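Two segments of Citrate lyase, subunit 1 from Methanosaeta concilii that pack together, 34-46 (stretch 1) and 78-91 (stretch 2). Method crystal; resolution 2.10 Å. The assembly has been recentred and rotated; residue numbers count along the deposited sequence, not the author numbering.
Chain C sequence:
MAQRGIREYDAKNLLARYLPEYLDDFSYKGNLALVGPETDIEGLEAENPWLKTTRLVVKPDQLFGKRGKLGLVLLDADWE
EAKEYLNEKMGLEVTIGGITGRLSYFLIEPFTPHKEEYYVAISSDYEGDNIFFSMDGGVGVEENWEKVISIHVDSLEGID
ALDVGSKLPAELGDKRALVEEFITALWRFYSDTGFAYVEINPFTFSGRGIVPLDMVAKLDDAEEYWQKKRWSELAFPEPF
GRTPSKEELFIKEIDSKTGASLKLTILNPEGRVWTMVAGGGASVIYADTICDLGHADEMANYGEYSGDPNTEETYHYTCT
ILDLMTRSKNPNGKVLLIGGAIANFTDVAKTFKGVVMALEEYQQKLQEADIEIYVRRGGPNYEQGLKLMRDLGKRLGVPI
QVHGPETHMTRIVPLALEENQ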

# COMPACT_ATOMS: atom_id res chain seq x y z
N LEU C 34 -9.96 -42.00 -56.23
CA LEU C 34 -11.39 -41.79 -56.03
C LEU C 34 -11.90 -40.72 -56.98
O LEU C 34 -11.30 -39.65 -57.07
CB LEU C 34 -11.73 -41.42 -54.56
CG LEU C 34 -13.23 -41.38 -54.18
CD1 LEU C 34 -13.84 -42.79 -54.09
CD2 LEU C 34 -13.45 -40.62 -52.91
N VAL C 35 -13.02 -41.01 -57.67
CA VAL C 35 -13.64 -40.11 -58.64
C VAL C 35 -15.01 -39.63 -58.16
O VAL C 35 -15.99 -40.39 -58.19
CB VAL C 35 -13.66 -40.72 -60.07
CG1 VAL C 35 -14.37 -39.80 -61.07
CG2 VAL C 35 -12.25 -41.03 -60.56
N GLY C 36 -15.06 -38.37 -57.71
CA GLY C 36 -16.26 -37.69 -57.24
C GLY C 36 -16.92 -36.87 -58.34
O GLY C 36 -16.47 -36.93 -59.49
N PRO C 37 -17.98 -36.08 -58.04
CA PRO C 37 -18.62 -35.28 -59.10
C PRO C 37 -17.72 -34.18 -59.66
O PRO C 37 -17.56 -34.10 -60.88
CB PRO C 37 -19.89 -34.72 -58.43
CG PRO C 37 -20.01 -35.41 -57.12
CD PRO C 37 -18.65 -35.88 -56.73
N GLU C 38 -17.11 -33.36 -58.77
CA GLU C 38 -16.23 -32.25 -59.17
C GLU C 38 -14.72 -32.62 -59.12
O GLU C 38 -13.89 -31.83 -58.64
CB GLU C 38 -16.55 -30.96 -58.38
CG GLU C 38 -16.56 -31.07 -56.86
CD GLU C 38 -16.51 -29.73 -56.15
OE1 GLU C 38 -17.51 -28.97 -56.23
OE2 GLU C 38 -15.47 -29.43 -55.53
N THR C 39 -14.38 -33.81 -59.66
CA THR C 39 -13.00 -34.31 -59.73
C THR C 39 -12.40 -34.01 -61.10
O THR C 39 -12.91 -34.50 -62.12
CB THR C 39 -12.96 -35.82 -59.36
OG1 THR C 39 -13.53 -36.01 -58.07
CG2 THR C 39 -11.54 -36.39 -59.37
N ASP C 40 -11.32 -33.20 -61.13
CA ASP C 40 -10.62 -32.90 -62.39
C ASP C 40 -9.75 -34.13 -62.68
O ASP C 40 -8.79 -34.40 -61.95
CB ASP C 40 -9.78 -31.60 -62.30
CG ASP C 40 -10.54 -30.29 -62.53
OD1 ASP C 40 -11.52 -30.29 -63.32
OD2 ASP C 40 -10.12 -29.25 -61.98
N ILE C 41 -10.16 -34.92 -63.70
CA ILE C 41 -9.54 -36.16 -64.16
C ILE C 41 -8.03 -36.01 -64.36
O ILE C 41 -7.26 -36.82 -63.86
CB ILE C 41 -10.28 -36.72 -65.42
CG1 ILE C 41 -11.64 -37.36 -65.03
CG2 ILE C 41 -9.41 -37.70 -66.23
CD1 ILE C 41 -12.65 -37.64 -66.22
N GLU C 42 -7.62 -34.93 -65.06
CA GLU C 42 -6.22 -34.58 -65.38
C GLU C 42 -5.35 -34.33 -64.15
O GLU C 42 -4.13 -34.54 -64.21
CB GLU C 42 -6.16 -33.39 -66.35
CG GLU C 42 -6.79 -33.66 -67.71
CD GLU C 42 -7.08 -32.43 -68.54
OE1 GLU C 42 -7.78 -31.52 -68.04
OE2 GLU C 42 -6.63 -32.39 -69.71
N GLY C 43 -5.97 -33.89 -63.05
CA GLY C 43 -5.29 -33.64 -61.79
C GLY C 43 -4.94 -34.94 -61.10
O GLY C 43 -3.80 -35.11 -60.64
N LEU C 44 -5.92 -35.88 -61.06
CA LEU C 44 -5.81 -37.23 -60.51
C LEU C 44 -4.83 -38.07 -61.35
O LEU C 44 -4.14 -38.92 -60.81
CB LEU C 44 -7.21 -37.89 -60.51
CG LEU C 44 -7.39 -39.21 -59.77
CD1 LEU C 44 -7.60 -38.98 -58.28
CD2 LEU C 44 -8.56 -39.97 -60.33
N GLU C 45 -4.78 -37.80 -62.66
CA GLU C 45 -3.89 -38.45 -63.63
C GLU C 45 -2.43 -38.02 -63.37
O GLU C 45 -1.52 -38.82 -63.57
CB GLU C 45 -4.31 -38.04 -65.04
CG GLU C 45 -4.25 -39.16 -66.06
CD GLU C 45 -4.69 -38.70 -67.43
OE1 GLU C 45 -5.92 -38.64 -67.67
OE2 GLU C 45 -3.81 -38.35 -68.25
N ALA C 46 -2.23 -36.76 -62.94
CA ALA C 46 -0.93 -36.17 -62.60
C ALA C 46 -0.52 -36.60 -61.18
O ALA C 46 0.67 -36.64 -60.88
CB ALA C 46 -1.01 -34.65 -62.67
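Stretch 2 78-91: DWEEAKEYLNEKMG

Stretch 2 forms a single helix, residues 79-89, with D78 at the N-cap position and M90 the first residue to leave helical geometry; G91 follows with a positive phi of 70°. Helix 79-89 runs roughly antiparallel to helix 41-46, at 145°. Their axes approach no closer than 13.2 Å, so contact between these helices depends on long side chains. Three pairs follow the antiparallel register: W79 lies nearest E45, with 9.4 Å between their CA atoms, K83 nearest I41 (CA to CA 8.6 Å) and M90 nearest P37 (CA to CA 7.5 Å). The pair L86 and V35 (CA to CA 8.1 Å) departs from this order, as the chain of stretch 1 leaves the strand and turns before its helix. In all, 421 Å² is buried between the stretches, both sides summed.

Most of the contact is apolar. At the strand end, the CA-to-CB bonds of V35, L86 and M90 all point toward the opposing stretch, and V35 CG1 meets both L86 CD2 at 3.9 Å and M90 CE at 3.8 Å. The folded M90 side chain (chi1 t, chi2 and chi3 p) reaches the loop after the strand, bringing its CE into van der Waals contact with the backbone at G36 O, 3.4 Å away, and its SD to 4.2 Å from P37 CA. Nearer the start of the other helix, I41 CG2 packs against W79 CZ2 at 3.7 Å, approaching the indole obliquely, and lies 4.2 Å from K83 CD, in the aliphatic part of the lysine chain.

The polar component is one weak hydrogen bond, from W79 NE1 to E45 OE1, 2.8 Å long but bent to 136° at the hydrogen. The carboxylate oxygen lies at the indole edge, near the ring plane. Although the CA-to-CB bond of E45 points sideways, the end of its side chain comes nearer to stretch 2, allowing this bond to form beside the I41-W79 contact.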

# COMPACT_ATOMS: atom_id res chain seq x y z
N ASP C 78 -8.27 -50.51 -69.57
CA ASP C 78 -7.25 -49.49 -69.84
C ASP C 78 -7.72 -48.20 -69.17
O ASP C 78 -8.91 -48.06 -68.91
CB ASP C 78 -7.14 -49.24 -71.37
CG ASP C 78 -6.93 -50.45 -72.27
OD1 ASP C 78 -6.72 -51.56 -71.73
OD2 ASP C 78 -6.98 -50.29 -73.51
N TRP C 79 -6.80 -47.23 -68.97
CA TRP C 79 -7.13 -45.92 -68.40
C TRP C 79 -8.17 -45.18 -69.28
O TRP C 79 -9.05 -44.50 -68.74
CB TRP C 79 -5.88 -45.07 -68.14
CG TRP C 79 -6.16 -43.63 -67.83
CD1 TRP C 79 -5.87 -42.55 -68.61
CD2 TRP C 79 -6.88 -43.12 -66.69
NE1 TRP C 79 -6.34 -41.39 -68.03
CE2 TRP C 79 -6.96 -41.71 -66.84
CE3 TRP C 79 -7.46 -43.71 -65.56
CZ2 TRP C 79 -7.58 -40.89 -65.90
CZ3 TRP C 79 -8.09 -42.90 -64.63
CH2 TRP C 79 -8.14 -41.51 -64.80
N GLU C 80 -8.08 -45.36 -70.63
CA GLU C 80 -9.02 -44.81 -71.62
C GLU C 80 -10.39 -45.45 -71.37
O GLU C 80 -11.37 -44.73 -71.15
CB GLU C 80 -8.55 -45.13 -73.05
CG GLU C 80 -7.70 -44.06 -73.71
CD GLU C 80 -7.46 -44.26 -75.21
OE1 GLU C 80 -7.37 -45.42 -75.66
OE2 GLU C 80 -7.34 -43.24 -75.92
N GLU C 81 -10.43 -46.80 -71.33
CA GLU C 81 -11.63 -47.61 -71.10
C GLU C 81 -12.27 -47.28 -69.75
O GLU C 81 -13.50 -47.35 -69.63
CB GLU C 81 -11.29 -49.10 -71.16
CG GLU C 81 -10.78 -49.58 -72.51
CD GLU C 81 -10.55 -51.07 -72.62
OE1 GLU C 81 -11.20 -51.85 -71.88
OE2 GLU C 81 -9.73 -51.47 -73.48
N ALA C 82 -11.44 -46.91 -68.75
CA ALA C 82 -11.87 -46.52 -67.41
C ALA C 82 -12.61 -45.18 -67.49
O ALA C 82 -13.71 -45.07 -66.94
CB ALA C 82 -10.69 -46.42 -66.47
N LYS C 83 -12.05 -44.19 -68.24
CA LYS C 83 -12.67 -42.87 -68.45
C LYS C 83 -14.01 -42.99 -69.17
O LYS C 83 -14.89 -42.17 -68.93
CB LYS C 83 -11.75 -41.93 -69.23
CG LYS C 83 -10.49 -41.47 -68.50
CD LYS C 83 -9.64 -40.53 -69.37
CE LYS C 83 -8.86 -41.20 -70.50
NZ LYS C 83 -8.84 -40.41 -71.78
N GLU C 84 -14.17 -44.00 -70.04
CA GLU C 84 -15.41 -44.29 -70.76
C GLU C 84 -16.49 -44.72 -69.76
O GLU C 84 -17.61 -44.20 -69.82
CB GLU C 84 -15.21 -45.37 -71.84
CG GLU C 84 -14.56 -44.86 -73.11
CD GLU C 84 -14.19 -45.90 -74.16
OE1 GLU C 84 -14.41 -47.11 -73.92
OE2 GLU C 84 -13.67 -45.49 -75.22
N TYR C 85 -16.15 -45.63 -68.82
CA TYR C 85 -17.05 -46.11 -67.77
C TYR C 85 -17.45 -44.95 -66.84
O TYR C 85 -18.61 -44.86 -66.45
CB TYR C 85 -16.41 -47.27 -66.98
CG TYR C 85 -17.15 -47.66 -65.71
CD1 TYR C 85 -16.88 -47.02 -64.50
CD2 TYR C 85 -18.10 -48.67 -65.72
CE1 TYR C 85 -17.56 -47.37 -63.33
CE2 TYR C 85 -18.79 -49.03 -64.56
CZ TYR C 85 -18.51 -48.38 -63.36
OH TYR C 85 -19.17 -48.70 -62.20
N LEU C 86 -16.49 -44.06 -66.50
CA LEU C 86 -16.72 -42.91 -65.64
C LEU C 86 -17.57 -41.83 -66.33
O LEU C 86 -18.46 -41.28 -65.69
CB LEU C 86 -15.39 -42.29 -65.16
CG LEU C 86 -14.40 -43.17 -64.39
CD1 LEU C 86 -12.98 -42.68 -64.61
CD2 LEU C 86 -14.71 -43.21 -62.89
N ASN C 87 -17.30 -41.54 -67.64
CA ASN C 87 -18.05 -40.54 -68.42
C ASN C 87 -19.50 -40.96 -68.71
O ASN C 87 -20.34 -40.10 -68.96
CB ASN C 87 -17.32 -40.16 -69.71
CG ASN C 87 -16.37 -38.98 -69.58
OD1 ASN C 87 -15.24 -39.10 -69.10
ND2 ASN C 87 -16.80 -37.81 -70.05
N GLU C 88 -19.78 -42.28 -68.66
CA GLU C 88 -21.10 -42.84 -68.91
C GLU C 88 -21.93 -42.95 -67.63
O GLU C 88 -23.04 -42.42 -67.59
CB GLU C 88 -20.99 -44.22 -69.59
CG GLU C 88 -20.62 -44.20 -71.06
CD GLU C 88 -20.18 -45.53 -71.65
OE1 GLU C 88 -19.70 -46.40 -70.89
OE2 GLU C 88 -20.27 -45.68 -72.89
N LYS C 89 -21.40 -43.66 -66.60
CA LYS C 89 -22.06 -43.99 -65.33
C LYS C 89 -22.24 -42.82 -64.33
O LYS C 89 -23.12 -42.92 -63.47
CB LYS C 89 -21.36 -45.17 -64.62
CG LYS C 89 -21.32 -46.47 -65.41
CD LYS C 89 -22.54 -47.35 -65.17
CE LYS C 89 -22.50 -48.59 -66.03
NZ LYS C 89 -23.65 -49.50 -65.75
N MET C 90 -21.43 -41.74 -64.41
CA MET C 90 -21.54 -40.59 -63.50
C MET C 90 -22.94 -39.95 -63.60
O MET C 90 -23.44 -39.76 -64.71
CB MET C 90 -20.42 -39.57 -63.77
CG MET C 90 -20.38 -38.37 -62.80
SD MET C 90 -19.85 -38.72 -61.10
CE MET C 90 -18.14 -39.21 -61.36
N GLY C 91 -23.55 -39.67 -62.46
CA GLY C 91 -24.88 -39.07 -62.35
C GLY C 91 -26.02 -39.99 -62.76
O GLY C 91 -27.16 -39.54 -62.85